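Local structure of maltose/maltodextrin-binding protein (Thermus thermophilus, 2GH9) at residues Phe147-Asn152 against Ala250-Pro255; Asp201-Phe204 against Pro210-Val213; Val213-Ala218 against Gly233-Gly238; Ile230-Gly233 against Asp239-Lys242; Val297-Asn300 against Gly304-Pro307. The protein binds maltotriose in a cleft between two lobes and, as a periplasmic binding protein, probably presents malto-oligosaccharides to a transporter. All blocks are in the same frame, centred on the assembly; numbering follows the deposited sequence.

Contact 1. Residues Phe147-Asn152 against Ala250-Pro255; sequences FGFLYN and APFPVP. Unlike the reference sequence in segment 250-255: Val254 (reference Ala).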
# COMPACT_ATOMS: atom_id res chain seq x y z
N PHE A 147 17.73 -15.74 6.78
CA PHE A 147 16.29 -16.02 6.80
C PHE A 147 15.79 -16.35 5.41
O PHE A 147 16.22 -15.75 4.42
CB PHE A 147 15.53 -14.81 7.35
CG PHE A 147 15.82 -14.53 8.80
CD1 PHE A 147 15.06 -15.14 9.80
CD2 PHE A 147 16.82 -13.64 9.17
CE1 PHE A 147 15.32 -14.87 11.15
CE2 PHE A 147 17.08 -13.37 10.51
CZ PHE A 147 16.32 -13.99 11.50
N GLY A 148 14.90 -17.34 5.31
CA GLY A 148 14.31 -17.69 4.02
C GLY A 148 13.13 -16.79 3.66
O GLY A 148 12.95 -16.44 2.49
N PHE A 149 12.31 -16.46 4.66
CA PHE A 149 11.14 -15.62 4.49
C PHE A 149 10.75 -14.82 5.72
O PHE A 149 10.57 -15.35 6.82
CB PHE A 149 9.94 -16.46 4.03
CG PHE A 149 8.67 -15.67 3.94
CD1 PHE A 149 8.54 -14.67 2.97
CD2 PHE A 149 7.61 -15.90 4.80
CE1 PHE A 149 7.38 -13.93 2.89
CE2 PHE A 149 6.45 -15.16 4.71
CZ PHE A 149 6.34 -14.18 3.76
N LEU A 150 10.58 -13.51 5.51
CA LEU A 150 10.16 -12.61 6.55
C LEU A 150 9.20 -11.59 5.95
O LEU A 150 9.27 -11.28 4.77
CB LEU A 150 11.36 -11.90 7.18
CG LEU A 150 12.34 -12.73 8.03
CD1 LEU A 150 13.47 -11.80 8.58
CD2 LEU A 150 11.58 -13.42 9.16
N TYR A 151 8.30 -11.09 6.79
CA TYR A 151 7.39 -10.00 6.40
C TYR A 151 6.74 -9.38 7.64
O TYR A 151 6.83 -9.93 8.74
CB TYR A 151 6.32 -10.49 5.38
CG TYR A 151 5.09 -11.15 5.97
CD1 TYR A 151 5.19 -12.38 6.61
CD2 TYR A 151 3.82 -10.58 5.84
CE1 TYR A 151 4.09 -12.99 7.15
CE2 TYR A 151 2.69 -11.19 6.39
CZ TYR A 151 2.85 -12.42 7.04
OH TYR A 151 1.79 -13.08 7.58
N ASN A 152 6.08 -8.24 7.44
CA ASN A 152 5.36 -7.55 8.51
C ASN A 152 4.10 -8.33 8.92
O ASN A 152 2.99 -7.96 8.60
CB ASN A 152 5.03 -6.11 8.08
CG ASN A 152 4.59 -5.24 9.22
OD1 ASN A 152 4.56 -5.66 10.39
ND2 ASN A 152 4.25 -3.99 8.89
N ALA A 250 7.30 -11.66 -7.96
CA ALA A 250 6.42 -12.77 -8.26
C ALA A 250 5.17 -12.70 -7.36
O ALA A 250 5.21 -12.07 -6.30
CB ALA A 250 7.15 -14.09 -8.05
N PRO A 251 4.06 -13.34 -7.79
CA PRO A 251 2.93 -13.49 -6.89
C PRO A 251 3.34 -14.34 -5.69
O PRO A 251 4.22 -15.17 -5.79
CB PRO A 251 1.85 -14.20 -7.72
CG PRO A 251 2.47 -14.56 -9.04
CD PRO A 251 3.85 -13.96 -9.11
N PHE A 252 2.70 -14.10 -4.55
CA PHE A 252 2.93 -14.94 -3.40
C PHE A 252 2.17 -16.23 -3.64
O PHE A 252 1.11 -16.20 -4.22
CB PHE A 252 2.47 -14.26 -2.12
CG PHE A 252 3.02 -14.91 -0.88
CD1 PHE A 252 4.31 -14.60 -0.44
CD2 PHE A 252 2.31 -15.89 -0.24
CE1 PHE A 252 4.84 -15.22 0.67
CE2 PHE A 252 2.84 -16.51 0.88
CZ PHE A 252 4.10 -16.19 1.32
N PRO A 253 2.74 -17.39 -3.25
CA PRO A 253 1.98 -18.63 -3.35
C PRO A 253 0.67 -18.65 -2.56
O PRO A 253 0.54 -18.00 -1.52
CB PRO A 253 2.94 -19.71 -2.82
CG PRO A 253 4.09 -19.01 -2.24
CD PRO A 253 4.12 -17.62 -2.81
N VAL A 254 -0.29 -19.41 -3.07
CA VAL A 254 -1.58 -19.53 -2.44
C VAL A 254 -1.38 -20.39 -1.20
O VAL A 254 -0.74 -21.45 -1.27
CB VAL A 254 -2.62 -20.14 -3.40
CG1 VAL A 254 -4.04 -20.14 -2.78
CG2 VAL A 254 -2.63 -19.35 -4.68
N PRO A 255 -1.88 -19.91 -0.03
CA PRO A 255 -1.71 -20.70 1.20
C PRO A 255 -2.41 -22.05 1.08
O PRO A 255 -3.41 -22.17 0.35
CB PRO A 255 -2.38 -19.84 2.28
CG PRO A 255 -2.58 -18.49 1.68
CD PRO A 255 -2.60 -18.65 0.20

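Contact 2. Residues Asp201-Phe204 against Pro210-Val213; sequences DLRF and PEGV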
# COMPACT_ATOMS: atom_id res chain seq x y z
N ASP A 201 0.39 -20.36 11.73
CA ASP A 201 1.22 -21.47 11.27
C ASP A 201 2.54 -20.99 10.70
O ASP A 201 3.52 -21.71 10.77
CB ASP A 201 0.50 -22.33 10.22
CG ASP A 201 -0.68 -23.11 10.78
OD1 ASP A 201 -0.86 -23.18 12.01
OD2 ASP A 201 -1.45 -23.66 9.96
N LEU A 202 2.55 -19.79 10.11
CA LEU A 202 3.78 -19.19 9.58
C LEU A 202 4.82 -19.05 10.70
O LEU A 202 6.02 -19.03 10.45
CB LEU A 202 3.49 -17.82 8.91
CG LEU A 202 2.82 -17.84 7.51
CD1 LEU A 202 2.52 -16.43 6.99
CD2 LEU A 202 3.68 -18.57 6.50
N ARG A 203 4.36 -18.93 11.94
CA ARG A 203 5.27 -18.87 13.08
C ARG A 203 5.39 -20.22 13.76
O ARG A 203 6.47 -20.74 13.88
CB ARG A 203 4.80 -17.82 14.08
CG ARG A 203 5.71 -17.66 15.30
CD ARG A 203 5.29 -16.42 16.09
NE ARG A 203 5.70 -15.20 15.38
CZ ARG A 203 5.24 -13.98 15.63
NH1 ARG A 203 4.33 -13.77 16.56
NH2 ARG A 203 5.70 -12.95 14.92
N PHE A 204 4.28 -20.80 14.19
CA PHE A 204 4.32 -21.94 15.12
C PHE A 204 4.42 -23.33 14.48
O PHE A 204 4.72 -24.32 15.18
CB PHE A 204 3.11 -21.89 16.03
CG PHE A 204 2.99 -20.61 16.80
CD1 PHE A 204 4.04 -20.17 17.61
CD2 PHE A 204 1.84 -19.82 16.71
CE1 PHE A 204 3.93 -18.97 18.33
CE2 PHE A 204 1.73 -18.63 17.41
CZ PHE A 204 2.77 -18.21 18.23
N PRO A 210 9.52 -15.46 13.17
CA PRO A 210 9.50 -15.43 14.64
C PRO A 210 8.91 -14.16 15.25
O PRO A 210 8.53 -13.22 14.55
CB PRO A 210 10.98 -15.57 15.02
CG PRO A 210 11.75 -15.08 13.82
CD PRO A 210 10.88 -15.36 12.62
N GLU A 211 8.85 -14.16 16.58
CA GLU A 211 8.44 -13.00 17.35
C GLU A 211 9.31 -11.78 17.01
O GLU A 211 10.48 -11.88 16.61
CB GLU A 211 8.52 -13.35 18.85
CG GLU A 211 8.46 -12.16 19.79
CD GLU A 211 7.13 -11.45 19.79
OE1 GLU A 211 6.08 -12.13 19.78
OE2 GLU A 211 7.13 -10.19 19.85
N GLY A 212 8.70 -10.60 17.10
CA GLY A 212 9.41 -9.35 16.93
C GLY A 212 9.48 -8.82 15.51
O GLY A 212 9.85 -7.67 15.30
N VAL A 213 9.10 -9.64 14.52
CA VAL A 213 9.30 -9.23 13.13
C VAL A 213 8.22 -8.24 12.66
O VAL A 213 7.06 -8.61 12.45
CB VAL A 213 9.40 -10.43 12.17
CG1 VAL A 213 9.85 -9.97 10.78
CG2 VAL A 213 10.39 -11.46 12.73
O HOH W 1 5.66 -10.22 16.10

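Contact 3. Residues Val213-Ala218 against Gly233-Gly238; sequences VDYGVA and GPWALG. With GLC (alpha-D-glucopyranose), chain B; GLC (alpha-D-glucopyranose), chain C.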
# COMPACT_ATOMS: atom_id res chain seq x y z
N VAL A 213 9.10 -9.64 14.52
CA VAL A 213 9.30 -9.23 13.13
C VAL A 213 8.22 -8.24 12.66
O VAL A 213 7.06 -8.61 12.45
CB VAL A 213 9.40 -10.43 12.17
CG1 VAL A 213 9.85 -9.97 10.78
CG2 VAL A 213 10.39 -11.46 12.73
N ASP A 214 8.63 -6.99 12.51
CA ASP A 214 7.77 -5.93 12.01
C ASP A 214 8.32 -5.44 10.66
O ASP A 214 9.25 -6.02 10.11
CB ASP A 214 7.65 -4.80 13.05
CG ASP A 214 8.97 -4.19 13.43
OD1 ASP A 214 10.01 -4.49 12.79
OD2 ASP A 214 8.98 -3.42 14.42
N TYR A 215 7.73 -4.38 10.11
CA TYR A 215 8.18 -3.88 8.82
C TYR A 215 9.69 -3.71 8.76
O TYR A 215 10.33 -4.18 7.83
CB TYR A 215 7.50 -2.54 8.47
CG TYR A 215 7.83 -2.18 7.06
CD1 TYR A 215 7.10 -2.70 5.99
CD2 TYR A 215 8.97 -1.44 6.77
CE1 TYR A 215 7.47 -2.42 4.67
CE2 TYR A 215 9.33 -1.16 5.48
CZ TYR A 215 8.58 -1.65 4.43
OH TYR A 215 8.98 -1.37 3.16
N GLY A 216 10.27 -3.02 9.75
CA GLY A 216 11.69 -2.67 9.70
C GLY A 216 12.65 -3.84 9.79
O GLY A 216 13.72 -3.84 9.15
N VAL A 217 12.28 -4.84 10.58
CA VAL A 217 13.08 -6.05 10.74
C VAL A 217 13.20 -6.78 9.41
O VAL A 217 14.31 -7.11 8.96
CB VAL A 217 12.46 -6.96 11.83
CG1 VAL A 217 13.15 -8.32 11.87
CG2 VAL A 217 12.49 -6.26 13.21
N ALA A 218 12.05 -7.00 8.76
CA ALA A 218 12.05 -7.72 7.48
C ALA A 218 12.69 -6.89 6.37
O ALA A 218 13.46 -7.42 5.56
CB ALA A 218 10.62 -8.13 7.09
N GLY A 233 6.05 -4.31 -1.04
CA GLY A 233 5.61 -3.61 -2.21
C GLY A 233 6.65 -2.67 -2.81
O GLY A 233 7.75 -2.51 -2.27
N PRO A 234 6.27 -2.04 -3.93
CA PRO A 234 7.24 -1.30 -4.76
C PRO A 234 7.82 -0.05 -4.08
O PRO A 234 8.85 0.45 -4.52
CB PRO A 234 6.42 -0.96 -6.02
CG PRO A 234 5.02 -1.00 -5.59
CD PRO A 234 4.93 -2.03 -4.52
N TRP A 235 7.16 0.44 -3.04
CA TRP A 235 7.69 1.51 -2.20
C TRP A 235 9.05 1.20 -1.58
O TRP A 235 9.72 2.13 -1.12
CB TRP A 235 6.71 1.85 -1.05
CG TRP A 235 6.34 0.67 -0.24
CD1 TRP A 235 7.04 0.11 0.80
CD2 TRP A 235 5.18 -0.13 -0.42
NE1 TRP A 235 6.37 -1.01 1.27
CE2 TRP A 235 5.23 -1.17 0.53
CE3 TRP A 235 4.10 -0.08 -1.31
CZ2 TRP A 235 4.22 -2.13 0.65
CZ3 TRP A 235 3.10 -1.02 -1.19
CH2 TRP A 235 3.18 -2.04 -0.23
N ALA A 236 9.42 -0.08 -1.52
CA ALA A 236 10.65 -0.54 -0.88
C ALA A 236 11.82 -0.69 -1.89
O ALA A 236 12.97 -0.83 -1.49
CB ALA A 236 10.40 -1.88 -0.18
N LEU A 237 11.49 -0.64 -3.18
CA LEU A 237 12.42 -0.95 -4.25
C LEU A 237 13.51 0.09 -4.44
O LEU A 237 14.60 -0.28 -4.85
CB LEU A 237 11.68 -1.16 -5.57
CG LEU A 237 10.81 -2.42 -5.61
CD1 LEU A 237 10.11 -2.63 -6.95
CD2 LEU A 237 11.62 -3.67 -5.23
N GLY A 238 13.22 1.36 -4.12
CA GLY A 238 14.22 2.42 -4.17
C GLY A 238 15.45 2.04 -3.35
O GLY A 238 16.58 2.09 -3.85
C1 GLC B . 2.56 0.70 2.52
C2 GLC B . 1.40 1.05 1.60
C3 GLC B . 0.21 1.53 2.44
C4 GLC B . -0.17 0.57 3.56
C5 GLC B . 1.07 0.21 4.37
C6 GLC B . 0.75 -0.88 5.40
O2 GLC B . 1.80 2.09 0.70
O3 GLC B . -0.91 1.77 1.61
O4 GLC B . -1.16 1.17 4.41
O5 GLC B . 2.14 -0.25 3.51
O6 GLC B . 1.62 -0.82 6.54
C1 GLC C . 6.60 3.89 3.78
C2 GLC C . 6.13 3.81 2.33
C3 GLC C . 4.66 3.46 2.29
C4 GLC C . 4.42 2.14 3.04
C5 GLC C . 4.91 2.24 4.49
C6 GLC C . 4.84 0.87 5.20
O1 GLC C . 5.99 5.04 4.38
O2 GLC C . 6.40 5.04 1.63
O3 GLC C . 4.17 3.37 0.94
O4 GLC C . 3.03 1.91 3.13
O5 GLC C . 6.25 2.71 4.51
O6 GLC C . 5.35 0.94 6.55

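Contact 4. Residues Ile230-Gly233 against Asp239-Lys242; sequences ILNG and DYKK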
# COMPACT_ATOMS: atom_id res chain seq x y z
N ILE A 230 10.88 -11.73 0.74
CA ILE A 230 10.04 -10.85 1.54
C ILE A 230 8.69 -10.65 0.84
O ILE A 230 8.60 -10.69 -0.37
CB ILE A 230 10.75 -9.48 1.77
CG1 ILE A 230 10.08 -8.70 2.91
CG2 ILE A 230 10.83 -8.68 0.46
CD1 ILE A 230 10.78 -7.33 3.23
N LEU A 231 7.65 -10.45 1.62
CA LEU A 231 6.37 -9.99 1.13
C LEU A 231 6.39 -8.47 1.37
O LEU A 231 6.32 -8.01 2.51
CB LEU A 231 5.23 -10.66 1.88
CG LEU A 231 3.81 -10.32 1.42
CD1 LEU A 231 3.53 -10.71 -0.05
CD2 LEU A 231 2.78 -10.96 2.34
N ASN A 232 6.54 -7.71 0.29
CA ASN A 232 6.59 -6.24 0.36
C ASN A 232 6.20 -5.63 -1.01
O ASN A 232 6.05 -6.34 -1.99
CB ASN A 232 7.99 -5.79 0.77
CG ASN A 232 8.01 -4.44 1.46
OD1 ASN A 232 6.95 -3.82 1.70
ND2 ASN A 232 9.21 -3.98 1.82
N GLY A 233 6.05 -4.31 -1.04
CA GLY A 233 5.61 -3.61 -2.21
C GLY A 233 6.65 -2.67 -2.81
O GLY A 233 7.75 -2.51 -2.27
N ASP A 239 15.21 1.64 -2.11
CA ASP A 239 16.29 1.25 -1.19
C ASP A 239 16.93 -0.08 -1.57
O ASP A 239 18.12 -0.25 -1.33
CB ASP A 239 15.79 1.21 0.25
CG ASP A 239 15.34 2.57 0.75
OD1 ASP A 239 16.09 3.55 0.54
OD2 ASP A 239 14.26 2.67 1.39
N TYR A 240 16.16 -1.00 -2.18
CA TYR A 240 16.74 -2.23 -2.74
C TYR A 240 17.61 -1.99 -3.98
O TYR A 240 18.66 -2.64 -4.13
CB TYR A 240 15.66 -3.30 -3.07
CG TYR A 240 14.73 -3.69 -1.93
CD1 TYR A 240 15.03 -3.34 -0.60
CD2 TYR A 240 13.57 -4.42 -2.17
CE1 TYR A 240 14.17 -3.66 0.44
CE2 TYR A 240 12.71 -4.77 -1.13
CZ TYR A 240 13.02 -4.38 0.17
OH TYR A 240 12.19 -4.70 1.22
N LYS A 241 17.16 -1.11 -4.89
CA LYS A 241 17.98 -0.70 -6.03
C LYS A 241 19.27 -0.03 -5.53
O LYS A 241 20.36 -0.32 -6.02
CB LYS A 241 17.23 0.25 -6.98
CG LYS A 241 16.06 -0.33 -7.75
CD LYS A 241 15.25 0.76 -8.47
CE LYS A 241 14.24 0.15 -9.45
NZ LYS A 241 13.42 1.17 -10.18
N LYS A 242 19.14 0.84 -4.54
CA LYS A 242 20.29 1.58 -3.98
C LYS A 242 21.31 0.67 -3.29
O LYS A 242 22.52 0.89 -3.39
CB LYS A 242 19.82 2.66 -3.01
CG LYS A 242 20.92 3.61 -2.54
CD LYS A 242 20.36 4.68 -1.59
CE LYS A 242 21.46 5.27 -0.70
NZ LYS A 242 21.00 6.39 0.19

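Contact 5. Residues Val297-Asn300 against Gly304-Pro307; sequences VAFN and GRIP. With GLC (alpha-D-glucopyranose), chain C.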
# COMPACT_ATOMS: atom_id res chain seq x y z
N VAL A 297 7.42 8.42 -14.68
CA VAL A 297 8.43 7.47 -15.13
C VAL A 297 9.69 7.62 -14.29
O VAL A 297 10.22 6.62 -13.82
CB VAL A 297 8.79 7.61 -16.67
CG1 VAL A 297 10.06 6.82 -17.00
CG2 VAL A 297 7.67 7.11 -17.55
N ALA A 298 10.13 8.85 -14.07
CA ALA A 298 11.29 9.14 -13.23
C ALA A 298 11.12 8.55 -11.83
O ALA A 298 12.02 7.89 -11.31
CB ALA A 298 11.51 10.64 -13.14
N PHE A 299 9.96 8.77 -11.24
CA PHE A 299 9.70 8.23 -9.91
C PHE A 299 9.81 6.70 -9.92
O PHE A 299 10.38 6.13 -9.02
CB PHE A 299 8.32 8.69 -9.41
CG PHE A 299 8.07 8.44 -7.95
CD1 PHE A 299 8.75 9.17 -6.97
CD2 PHE A 299 7.13 7.50 -7.54
CE1 PHE A 299 8.50 8.97 -5.63
CE2 PHE A 299 6.86 7.30 -6.15
CZ PHE A 299 7.53 8.04 -5.22
N ASN A 300 9.27 6.03 -10.94
CA ASN A 300 9.36 4.57 -11.02
C ASN A 300 10.81 4.13 -11.11
O ASN A 300 11.22 3.15 -10.48
CB ASN A 300 8.58 4.03 -12.22
CG ASN A 300 8.78 2.52 -12.44
OD1 ASN A 300 9.65 2.13 -13.19
ND2 ASN A 300 8.02 1.69 -11.74
N GLY A 304 10.11 2.38 -7.59
CA GLY A 304 9.43 1.29 -8.27
C GLY A 304 7.91 1.26 -8.33
O GLY A 304 7.35 0.32 -8.90
N ARG A 305 7.24 2.25 -7.76
CA ARG A 305 5.77 2.28 -7.81
C ARG A 305 5.32 2.54 -9.25
O ARG A 305 6.02 3.19 -10.02
CB ARG A 305 5.19 3.35 -6.87
CG ARG A 305 5.68 3.22 -5.44
CD ARG A 305 4.98 4.17 -4.57
NE ARG A 305 5.79 4.59 -3.43
CZ ARG A 305 5.34 4.69 -2.19
NH1 ARG A 305 4.08 4.37 -1.88
NH2 ARG A 305 6.15 5.11 -1.24
N ILE A 306 4.18 1.98 -9.62
CA ILE A 306 3.81 1.88 -11.03
C ILE A 306 2.97 3.08 -11.44
O ILE A 306 1.98 3.37 -10.78
CB ILE A 306 3.04 0.56 -11.30
CG1 ILE A 306 3.81 -0.65 -10.73
CG2 ILE A 306 2.72 0.37 -12.83
CD1 ILE A 306 5.32 -0.66 -11.08
N PRO A 307 3.35 3.81 -12.51
CA PRO A 307 2.48 4.91 -12.98
C PRO A 307 1.03 4.51 -13.23
O PRO A 307 0.76 3.40 -13.71
CB PRO A 307 3.14 5.34 -14.30
CG PRO A 307 4.59 5.03 -14.07
CD PRO A 307 4.59 3.72 -13.30
C1 GLC C . 6.60 3.89 3.78
C2 GLC C . 6.13 3.81 2.33
C3 GLC C . 4.66 3.46 2.29
C4 GLC C . 4.42 2.14 3.04
C5 GLC C . 4.91 2.24 4.49
C6 GLC C . 4.84 0.87 5.20
O1 GLC C . 5.99 5.04 4.38
O2 GLC C . 6.40 5.04 1.63
O3 GLC C . 4.17 3.37 0.94
O4 GLC C . 3.03 1.91 3.13
O5 GLC C . 6.25 2.71 4.51
O6 GLC C . 5.35 0.94 6.55
O HOH W 2 8.61 4.68 -6.73

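Contact 1. Residues Phe147-Asn152 against Ala250-Pro255
Phe149 and Phe252 meet ring to ring inside the lobe of this periplasmic binding protein that is built on a four-stranded mixed sheet. The two outer strands of that sheet are 149-150 and 247-250; Phe149 sits on the first, and Phe252 lies in the loop that follows the second. Their CA atoms are 11.4 Å apart, so large side chains approaching from opposite directions are needed to close the span, and phenylalanine has the length and the purely apolar surface for it.

From CB, the Phe149 side chain runs with CG anti to the backbone N (chi1 176°), which carries the ring out toward the other segment, packing on Leu231 of strand 227-232 and on Val209. On one side of the ring Phe149 CE1 comes 3.6 Å from Phe252 CE1, and it also lies 3.7 Å from Leu231 N. On the other side Phe149 CE2 packs 3.6 Å from CD1 of Tyr151, two residues further along. At the tip, Phe149 CZ is 3.6 Å from Phe252 CE1 and 3.9 Å from Phe252 CZ.

The centroids of the Phe149 and Phe252 rings are 5.4 Å apart and their planes are inclined at 45°, an oblique meeting that is neither a stack nor a T-shape. Phe134 of helix 131-141 meets both rings edge-to-face, and Phe162 of helix 156-166 meets Phe252, making a buried aromatic cluster into which phenylalanine brings no polar atom that would need a partner. Over one face of the Phe252 ring, toward its rim, Pro253 CD stands 3.5 Å above the plane.

Contact 2. Residues Asp201-Phe204 against Pro210-Val213
The type II beta turn Pro210-Val213 meets the end of helix 189-204 through Arg203, whose long side chain reaches out along the returning chain. A bend at its third torsion (chi3 -74°) brings the guanidinium over the peptide link between Pro210 and Glu211. One face of that flat group covers Glu211 N, and Glu211 CA stands 3.6 Å above its plane. Arg203 NH2 gives a weak, strongly bent hydrogen bond to Pro210 O, 2.9 Å long with an angle of 125° at the hydrogen. The same NH2 donates to a water 3.0 Å away, which also accepts from Gly212 N at 3.2 Å and so links the arginine to the middle of the turn.

The charge of Glu211 adds little direct bonding: its OE1 is 4.0 Å from Arg203 NH1 and well out of the guanidinium plane. Stronger holds lie elsewhere, since Arg203 NH1 bonds Ile356 O and NE bonds Val209 O; arginine suits this place because it can serve several backbone carbonyls at once. Glycine suits position 212, where a positive phi of 89° would push a side chain against the preceding carbonyl oxygen, as is usual for the third residue of a type II turn.

Contact 3. Residues Val213-Ala218 against Gly233-Gly238
Tyr215 OH lies near the plane of the Trp235 indole and accepts a weak bond from Trp235 NE1 (3.2 Å, 123° at the hydrogen). Tyr215 has CG anti to the backbone N (chi1 -172°), which carries its hydroxyl across to the indole edge. This is the tight part of the contact: Ala236 CB packs 3.7 Å from the same Tyr215 OH, whose stronger polar partner is Asn232. Behind the indole Gly233 CA stands 3.4 Å from the ring plane, where a side chain would strike Trp235 CH2.

The other indole face is an aromatic platform for sugar, a hallmark of carbohydrate-binding sites, here in the protein's cleft. C1 of the chain B glucose is 3.7 Å above it and C4 of the chain C glucose 3.9 Å, while O6 of the latter lies over a face of the Tyr215 ring. Tryptophan suits the place because its wide apolar face underlies two pyranoses at once. Replacing Trp235 by alanine would probably leave both glucose units without that platform and Tyr215 OH without the indole N-H.

Away from the sugar the first segment turns to the exposed start of helix 215-224. There Asp214 is the N-cap, its OD1 accepting from Val217 N (3.2 Å, 159°).

Contact 4. Residues Ile230-Gly233 against Asp239-Lys242
Ile230 begins the contact by laying CD1 3.6 Å from Tyr240 OH. Its CG1 branch stands opposite the backbone N (chi1 -164°), which sends CD1 out toward the ring of Tyr240 on helix 237-242. Leu231 faces the other way, as strand residues alternate, and packs on Phe252 instead.

Asn232 returns to the helix side and supplies the polar half of the contact. ND2 donates to Tyr240 OH (3.1 Å, 153° at the hydrogen), the hydroxyl lying almost in the amide plane, while amide and ring planes are turned 62° apart. The same ND2 also donates to Tyr215 OH of helix 215-224, its stronger partner. On the other end of the amide, Asn232 OD1 accepts a weak 2.9 Å bond from Gly233 N and another weak one from Trp235 NE1. A leucine in place of Asn232 would probably leave the hydroxyls of Tyr240 and Tyr215 without their amide donor and the indole of Trp235 freer to shift.

Donating on one side and accepting on the other, the amide can hardly flip. Tyr240 OH, which accepts from ND2, also bonds Asp219 OD1, consistent with the phenol donating its own hydrogen to that carboxylate, so that the buried hydroxyl is matched both as acceptor and as donor.

Contact 5. Residues Val297-Asn300 against Gly304-Pro307
Asn300 carries its CG on the far side from the backbone N (chi1 173°), which sends ND2 off helix 293-302 to Arg305 O; Arg305 itself is stretched straight from CG to NE, so its guanidinium ends far from the backbone, at the sugar. The Asn300 ND2 bond to Arg305 O is 3.0 Å long and nearly straight (167°), in the amide plane of the asparagine but arriving from above the carbonyl plane of Arg305.

Arginine suits the pocket because its two terminal nitrogens match neighbouring hydroxyls of one glucose: Arg305 NH1 donates to O3 of the chain C glucose at 3.0 Å, and NH2 to O2 of the same unit at 2.9 Å. Salt bridges from NE to Glu13 and from NH1 to Glu113 probably fix the group's rotation. Lower down, Arg305 CD touches the edge of the Phe299 ring at CE2 (4.0 Å), and a water joins Phe299 O to Gly304 N.

Apolar contact continues at Pro307, whose CD is 4.1 Å from Asn300 CB. Nearby Phe299 stacks on Phe111 of strand 104-113, the backbone of Ile306 hydrogen-bonds to that of Ala112 in the same strand, its side chain packs on helix 320-326, and Val297 and Pro307 rest against helix 310-315.

In the fold
Following the chain, contact 1 opens first, at 147-152, and closes at 250-255, binding the two ends of a long excursion across the four-stranded sheet. Contacts 2, 3 and 4 nest inside it. Contact 2 closes a short loop after helix 189-204, and contact 3 begins where it ends, at the shared Val213. Contacts 3 and 4 interlock: 230-233 opens before 233-238 is reached, Gly233 belongs to both, and helix 237-242 serves both. Contact 5 follows in series, where helix 293-302 meets strand 306-307 of the other, larger sheet. Pro234 and Trp235 of contact 3 touch Gly304 and Arg305, so contacts 3 and 5 bring the start of helix 237-242 and the approach to strand 306-307 together beside the chain C glucose.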